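Local coordinates for probable csgAB operon transcriptional regulatory protein (Salmonella typhimurium, PDB 5XP0) that switches on transcription of the csgAB operon for curli fimbriae and so promotes biofilm formation, represented here by its atypical receiver domain, at residues 18-23 against 36-41; 41-46 against 130-135; 91-96 against 103-108. One frame throughout, in Å; residues are numbered along the deposited sequence.

Contact 1 (18-23 against 36-41); sequences HTLLLI and HLKQSL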
# COMPACT_ATOMS: atom_id res chain seq x y z
N HIS B 18 14.31 17.33 -6.05
CA HIS B 18 13.10 16.67 -5.81
C HIS B 18 13.32 15.31 -5.28
O HIS B 18 14.12 14.62 -5.71
CB HIS B 18 12.43 16.48 -7.12
CG HIS B 18 12.27 17.71 -7.94
ND1 HIS B 18 13.14 18.03 -8.95
CD2 HIS B 18 11.31 18.64 -7.96
CE1 HIS B 18 12.72 19.13 -9.54
NE2 HIS B 18 11.61 19.51 -8.96
N THR B 19 12.57 14.97 -4.33
CA THR B 19 12.63 13.63 -3.78
C THR B 19 11.27 13.26 -3.20
O THR B 19 10.56 14.09 -2.64
CB THR B 19 13.73 13.51 -2.72
OG1 THR B 19 13.78 12.17 -2.24
CG2 THR B 19 13.48 14.45 -1.58
N LEU B 20 10.93 11.98 -3.31
CA LEU B 20 9.61 11.57 -2.87
C LEU B 20 9.66 11.11 -1.42
O LEU B 20 10.55 10.36 -1.01
CB LEU B 20 9.06 10.42 -3.70
CG LEU B 20 8.69 10.59 -5.16
CD1 LEU B 20 8.25 9.22 -5.63
CD2 LEU B 20 7.57 11.62 -5.31
N LEU B 21 8.66 11.52 -0.66
CA LEU B 21 8.51 11.07 0.72
C LEU B 21 7.09 10.54 0.85
O LEU B 21 6.13 11.31 0.88
CB LEU B 21 8.78 12.19 1.70
CG LEU B 21 8.61 11.79 3.17
CD1 LEU B 21 9.45 10.57 3.52
CD2 LEU B 21 9.01 12.97 4.03
N LEU B 22 6.95 9.22 0.85
CA LEU B 22 5.65 8.61 0.91
C LEU B 22 5.33 8.33 2.37
O LEU B 22 5.97 7.50 3.01
CB LEU B 22 5.63 7.36 0.04
CG LEU B 22 4.41 6.45 0.26
CD1 LEU B 22 3.16 7.15 -0.12
CD2 LEU B 22 4.57 5.29 -0.64
N ILE B 23 4.35 9.03 2.89
CA ILE B 23 4.00 8.93 4.29
C ILE B 23 2.70 8.15 4.36
O ILE B 23 1.64 8.65 3.98
CB ILE B 23 3.85 10.29 4.95
CG1 ILE B 23 5.17 11.05 4.87
CG2 ILE B 23 3.41 10.12 6.45
CD1 ILE B 23 5.11 12.46 5.49
N HIS B 36 7.60 2.00 -7.94
CA HIS B 36 7.03 2.32 -9.24
C HIS B 36 7.15 3.82 -9.52
O HIS B 36 7.51 4.22 -10.62
CB HIS B 36 5.58 1.88 -9.29
CG HIS B 36 4.94 2.15 -10.61
ND1 HIS B 36 3.89 3.03 -10.76
CD2 HIS B 36 5.22 1.68 -11.84
CE1 HIS B 36 3.54 3.07 -12.03
NE2 HIS B 36 4.33 2.26 -12.71
N LEU B 37 6.89 4.65 -8.53
CA LEU B 37 7.00 6.08 -8.76
C LEU B 37 8.45 6.49 -8.96
O LEU B 37 8.75 7.28 -9.85
CB LEU B 37 6.36 6.85 -7.58
CG LEU B 37 4.87 6.63 -7.35
CD1 LEU B 37 4.35 7.48 -6.21
CD2 LEU B 37 4.07 6.99 -8.61
N LYS B 38 9.36 5.92 -8.18
CA LYS B 38 10.77 6.26 -8.33
C LYS B 38 11.25 5.92 -9.72
O LYS B 38 11.95 6.71 -10.36
CB LYS B 38 11.62 5.55 -7.27
CG LYS B 38 11.51 6.17 -5.90
CD LYS B 38 12.15 5.29 -4.85
CE LYS B 38 13.63 5.14 -5.07
NZ LYS B 38 14.22 4.25 -4.04
N GLN B 39 10.89 4.72 -10.20
CA GLN B 39 11.36 4.29 -11.51
C GLN B 39 10.68 5.06 -12.62
O GLN B 39 11.32 5.43 -13.61
CB GLN B 39 11.12 2.80 -11.70
CG GLN B 39 12.06 1.92 -10.92
CD GLN B 39 11.58 0.49 -10.88
OE1 GLN B 39 10.63 0.12 -11.57
NE2 GLN B 39 12.24 -0.33 -10.08
N SER B 40 9.40 5.36 -12.48
CA SER B 40 8.71 6.07 -13.54
C SER B 40 9.15 7.52 -13.60
O SER B 40 9.17 8.10 -14.68
CB SER B 40 7.20 6.03 -13.32
OG SER B 40 6.73 4.72 -13.24
N LEU B 41 9.46 8.12 -12.46
CA LEU B 41 9.84 9.52 -12.41
C LEU B 41 11.35 9.73 -12.43
O LEU B 41 11.77 10.87 -12.57
CB LEU B 41 9.30 10.18 -11.14
CG LEU B 41 7.76 10.14 -11.04
CD1 LEU B 41 7.29 10.43 -9.62
CD2 LEU B 41 7.14 11.12 -12.02
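L20 is where strand 19-23 meets the last turns of the helix, and its CD1 does the touching. With CG set anti to the carbonyl carbon (chi1 -67°), the side chain stands off the strand and sends CD1 against the base of L37, 3.6 Å from L37 CB; the two leucines cross at about a right angle. The same methyl reaches the next turn, where L20 CD1 lies 4.3 Å from L41 CD1. This is the packing of the first beta-alpha-beta unit of a CheY-like receiver domain: strand 19-24, helix 28-41, strand 45-49. The short axes pass 9.9 Å apart and run nearly antiparallel, at 164°, as the return helix of a beta-alpha-beta crossover does. L21, buried as well, packs on L54 and has no contact with 36-41. L22 points toward the helix again but touches L34, one turn further back, rather than anything in 36-41. On the helix, L37 continues the buried layer onto L64. Within the helix, S40 N and S40 OG both bond to H36 O, from opposite faces of its carbonyl plane, the hydroxyl S40 OG at 2.8 Å from H36 O.

Contact 2 (41-46 against 130-135); sequences LAITGK and GILRGE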
# COMPACT_ATOMS: atom_id res chain seq x y z
N LEU B 41 9.46 8.12 -12.46
CA LEU B 41 9.84 9.52 -12.41
C LEU B 41 11.35 9.73 -12.43
O LEU B 41 11.77 10.87 -12.57
CB LEU B 41 9.30 10.18 -11.14
CG LEU B 41 7.76 10.14 -11.04
CD1 LEU B 41 7.29 10.43 -9.62
CD2 LEU B 41 7.14 11.12 -12.02
N ALA B 42 12.14 8.68 -12.29
CA ALA B 42 13.60 8.79 -12.21
C ALA B 42 14.00 9.68 -11.03
O ALA B 42 14.84 10.57 -11.15
CB ALA B 42 14.20 9.31 -13.52
N ILE B 43 13.42 9.41 -9.87
CA ILE B 43 13.66 10.23 -8.70
C ILE B 43 13.93 9.33 -7.49
O ILE B 43 13.55 8.16 -7.47
CB ILE B 43 12.45 11.15 -8.45
CG1 ILE B 43 12.70 12.13 -7.33
CG2 ILE B 43 11.24 10.31 -8.12
CD1 ILE B 43 11.56 13.14 -7.14
N THR B 44 14.61 9.88 -6.51
CA THR B 44 14.83 9.15 -5.28
C THR B 44 13.60 9.29 -4.39
O THR B 44 12.75 10.17 -4.58
CB THR B 44 16.11 9.65 -4.59
OG1 THR B 44 16.53 8.70 -3.60
CG2 THR B 44 15.90 10.97 -3.94
N GLY B 45 13.49 8.41 -3.41
CA GLY B 45 12.32 8.45 -2.56
C GLY B 45 12.48 7.56 -1.35
O GLY B 45 13.36 6.70 -1.30
N LYS B 46 11.61 7.79 -0.37
CA LYS B 46 11.61 6.99 0.85
C LYS B 46 10.20 6.88 1.36
O LYS B 46 9.35 7.73 1.08
CB LYS B 46 12.47 7.63 1.96
CG LYS B 46 13.91 7.97 1.62
CD LYS B 46 14.79 6.72 1.56
CE LYS B 46 16.06 6.93 0.75
NZ LYS B 46 16.83 5.66 0.64
N GLY B 130 3.89 16.42 -13.66
CA GLY B 130 3.54 17.83 -13.63
C GLY B 130 4.17 18.58 -12.47
O GLY B 130 4.64 19.72 -12.63
N ILE B 131 4.17 17.97 -11.27
CA ILE B 131 4.73 18.65 -10.11
C ILE B 131 6.21 18.92 -10.33
O ILE B 131 6.72 20.00 -9.99
CB ILE B 131 4.51 17.83 -8.82
CG1 ILE B 131 3.08 17.94 -8.31
CG2 ILE B 131 5.41 18.37 -7.70
CD1 ILE B 131 2.09 17.23 -9.12
N LEU B 132 6.92 17.96 -10.90
CA LEU B 132 8.33 18.17 -11.20
C LEU B 132 8.53 19.34 -12.14
O LEU B 132 9.56 20.01 -12.09
CB LEU B 132 8.93 16.92 -11.81
CG LEU B 132 8.86 15.69 -10.92
CD1 LEU B 132 9.58 14.52 -11.57
CD2 LEU B 132 9.40 16.01 -9.52
N ARG B 133 7.55 19.61 -13.01
CA ARG B 133 7.62 20.75 -13.91
C ARG B 133 7.14 22.03 -13.26
O ARG B 133 6.98 23.03 -13.95
CB ARG B 133 6.77 20.51 -15.17
CG ARG B 133 7.16 19.33 -16.05
CD ARG B 133 6.23 19.20 -17.28
NE ARG B 133 5.70 17.83 -17.37
CZ ARG B 133 4.41 17.49 -17.30
NH1 ARG B 133 3.46 18.41 -17.16
NH2 ARG B 133 4.07 16.21 -17.38
N GLY B 134 6.84 22.02 -11.97
CA GLY B 134 6.36 23.23 -11.33
C GLY B 134 4.86 23.41 -11.37
O GLY B 134 4.38 24.50 -11.06
N GLU B 135 4.11 22.38 -11.75
CA GLU B 135 2.65 22.45 -11.82
C GLU B 135 1.99 21.86 -10.58
O GLU B 135 2.48 20.90 -9.99
CB GLU B 135 2.15 21.70 -13.05
CG GLU B 135 2.85 22.16 -14.34
CD GLU B 135 2.34 21.45 -15.58
OE1 GLU B 135 1.36 20.68 -15.49
OE2 GLU B 135 2.92 21.67 -16.65
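L132 carries its side of this contact alone, fitting its two methyls against L41 and I43. In the CheY-like receiver fold these residues join the turn between helix 28-41 and strand 45-49 to the C-terminal end of helix 121-132. The packed part is wholly apolar. L132 CD1 comes 4.2 Å from L41 CD2, while the other branch, L132 CD2, lies 4.3 Å from I43 CD1, so the fork of the leucine faces both partners at once. I43 gets there by being fully extended: CG1 is anti to the backbone N (chi1 -174°) and the second torsion is also near 180°, which puts CD1 at the far end of the chain. L41 is buried further by L128 and Q129, whereas L132 and I43 remain partly exposed and both touch H18, which is poorly ordered. Beyond them the contact opens to solvent. A42 turns outward with positive phi at the end of its helix, and on the other side R133, G134 and E135 are exposed. There a Schellman motif closes helix 121-132, with G134 at positive phi, E135 N bonded to G130 O and G134 N bonded to I131 O. G130 CA lies over one face of the R133 guanidinium, toward its rim, and E135 OE2 meets the edge of that group in plane, a salt bridge whose hydrogen bond is weak, 3.3 Å from R133 NH1.

Contact 3 (91-96 against 103-108); sequences TLLLNT and REIENW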
# COMPACT_ATOMS: atom_id res chain seq x y z
N THR B 91 3.31 19.31 -0.63
CA THR B 91 2.46 18.26 -0.10
C THR B 91 1.42 17.91 -1.14
O THR B 91 0.75 18.80 -1.71
CB THR B 91 1.77 18.67 1.22
OG1 THR B 91 2.76 18.86 2.25
CG2 THR B 91 0.80 17.56 1.68
N LEU B 92 1.29 16.63 -1.41
CA LEU B 92 0.17 16.11 -2.19
C LEU B 92 -0.54 15.05 -1.37
O LEU B 92 0.10 14.23 -0.72
CB LEU B 92 0.66 15.53 -3.51
CG LEU B 92 1.09 16.66 -4.45
CD1 LEU B 92 2.57 16.71 -4.45
CD2 LEU B 92 0.56 16.37 -5.83
N LEU B 93 -1.85 15.09 -1.41
CA LEU B 93 -2.66 14.14 -0.67
C LEU B 93 -2.95 12.93 -1.54
O LEU B 93 -3.32 13.06 -2.71
CB LEU B 93 -3.95 14.79 -0.23
CG LEU B 93 -3.76 16.09 0.54
CD1 LEU B 93 -5.16 16.63 0.97
CD2 LEU B 93 -2.85 15.96 1.76
N LEU B 94 -2.74 11.76 -0.98
CA LEU B 94 -2.92 10.51 -1.68
C LEU B 94 -4.14 9.79 -1.12
O LEU B 94 -4.46 9.93 0.06
CB LEU B 94 -1.66 9.66 -1.50
CG LEU B 94 -1.52 8.37 -2.28
CD1 LEU B 94 -1.20 8.71 -3.73
CD2 LEU B 94 -0.40 7.49 -1.65
N ASN B 95 -4.81 9.03 -1.99
CA ASN B 95 -5.98 8.23 -1.58
C ASN B 95 -7.01 9.10 -0.88
O ASN B 95 -7.57 8.71 0.15
CB ASN B 95 -5.61 7.05 -0.68
CG ASN B 95 -4.68 6.06 -1.34
OD1 ASN B 95 -4.85 5.66 -2.50
ND2 ASN B 95 -3.66 5.65 -0.59
N THR B 96 -7.26 10.29 -1.42
CA THR B 96 -8.10 11.27 -0.76
C THR B 96 -9.57 10.92 -0.88
O THR B 96 -10.04 10.60 -1.98
CB THR B 96 -7.89 12.67 -1.35
OG1 THR B 96 -6.49 13.01 -1.33
CG2 THR B 96 -8.67 13.68 -0.52
N ARG B 103 -12.25 23.34 1.98
CA ARG B 103 -11.76 24.11 3.13
C ARG B 103 -10.67 23.35 3.87
O ARG B 103 -9.73 23.96 4.40
CB ARG B 103 -12.91 24.39 4.10
CG ARG B 103 -14.24 24.76 3.45
CD ARG B 103 -15.34 24.95 4.49
NE ARG B 103 -15.63 23.71 5.22
CZ ARG B 103 -16.60 22.85 4.90
NH1 ARG B 103 -17.40 23.07 3.86
NH2 ARG B 103 -16.78 21.76 5.63
N GLU B 104 -10.77 22.02 3.90
CA GLU B 104 -9.75 21.22 4.58
C GLU B 104 -8.49 21.10 3.75
O GLU B 104 -7.38 21.19 4.27
CB GLU B 104 -10.29 19.82 4.89
CG GLU B 104 -11.59 19.78 5.67
CD GLU B 104 -11.63 20.79 6.77
OE1 GLU B 104 -10.61 20.94 7.48
OE2 GLU B 104 -12.67 21.46 6.93
N ILE B 105 -8.63 20.88 2.45
CA ILE B 105 -7.47 20.84 1.58
C ILE B 105 -6.65 22.12 1.71
O ILE B 105 -5.42 22.08 1.83
CB ILE B 105 -7.92 20.60 0.14
CG1 ILE B 105 -8.47 19.20 0.01
CG2 ILE B 105 -6.77 20.84 -0.82
CD1 ILE B 105 -9.35 19.00 -1.20
N GLU B 106 -7.31 23.28 1.65
CA GLU B 106 -6.61 24.56 1.73
C GLU B 106 -5.81 24.69 3.01
O GLU B 106 -4.77 25.37 3.01
CB GLU B 106 -7.60 25.72 1.64
CG GLU B 106 -6.97 27.12 1.53
CD GLU B 106 -6.63 27.75 2.88
OE1 GLU B 106 -7.23 27.39 3.92
OE2 GLU B 106 -5.78 28.66 2.90
N ASN B 107 -6.28 24.10 4.10
CA ASN B 107 -5.56 24.24 5.36
C ASN B 107 -4.28 23.43 5.42
O ASN B 107 -3.49 23.62 6.34
CB ASN B 107 -6.46 23.85 6.53
CG ASN B 107 -6.84 25.03 7.36
OD1 ASN B 107 -6.14 25.38 8.31
ND2 ASN B 107 -7.93 25.69 7.00
N TRP B 108 -4.04 22.54 4.47
CA TRP B 108 -2.76 21.84 4.44
C TRP B 108 -1.65 22.82 4.04
O TRP B 108 -1.77 23.50 3.03
CB TRP B 108 -2.82 20.69 3.44
CG TRP B 108 -3.44 19.49 4.05
CD1 TRP B 108 -4.77 19.16 4.08
CD2 TRP B 108 -2.75 18.45 4.75
NE1 TRP B 108 -4.95 17.96 4.74
CE2 TRP B 108 -3.73 17.51 5.17
CE3 TRP B 108 -1.42 18.22 5.06
CZ2 TRP B 108 -3.40 16.38 5.89
CZ3 TRP B 108 -1.10 17.09 5.78
CH2 TRP B 108 -2.08 16.18 6.17
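The backbones stay well apart here, the CA atoms of T91 and W108 lying 7.8 Å from each other and those of L93 and I105 8.5 Å, so side chains do all the bridging. L93 is the main one. Its CG is anti to the carbonyl carbon (chi1 -54°), and the branch ending in CD2 sits over one face of the W108 indole, 3.9 Å from the centroid of the five-membered ring and only 15° off its normal: a CH-pi contact. L93 CD1 touches both W108 and I105, 4.0 Å from W108 NE1 and 4.3 Å from I105 CG1. At the other end of the indole, T91 CG2 approaches W108 CE3 obliquely at 4.1 Å. This packs strand 90-94 on helix 102-107 in the last beta-alpha-beta unit of the receiver fold, with I111 of the following strand touching both L93 and I105. The indole also has a polar tie, NE1 being hydrogen-bonded to the hydroxyl of Y100. No hydrogen bond spans the two segments. Their hold is apolar, mainly dispersion with a CH-pi component, and the indole is probably kept in orientation by this packing together with its bond to Y100 OH.

Overall arrangement
Contacts 1 and 3 each pack a helix on a strand of the parallel sheet, ordered 45-49, 19-24, 61-66, 90-94, 111-114; contact 2 joins the end of helix 121-132 to the turn leading into strand 45-49. Contacts 1 and 2 are neighbours, their centres about 7 Å apart; they share L41, and probable hydrogen bonds run from L22 N to K46 O and from K46 N to L20 O. Contact 3 lies about 18 Å from either, across the centre of the chain. Contact 1 closes first along the sequence; contact 2 then spans a long excursion that includes contact 3. L92 packs on I131 while L93 faces helix 102-107, so helices cover both sides of strand 90-94, as in the three-layered receiver fold.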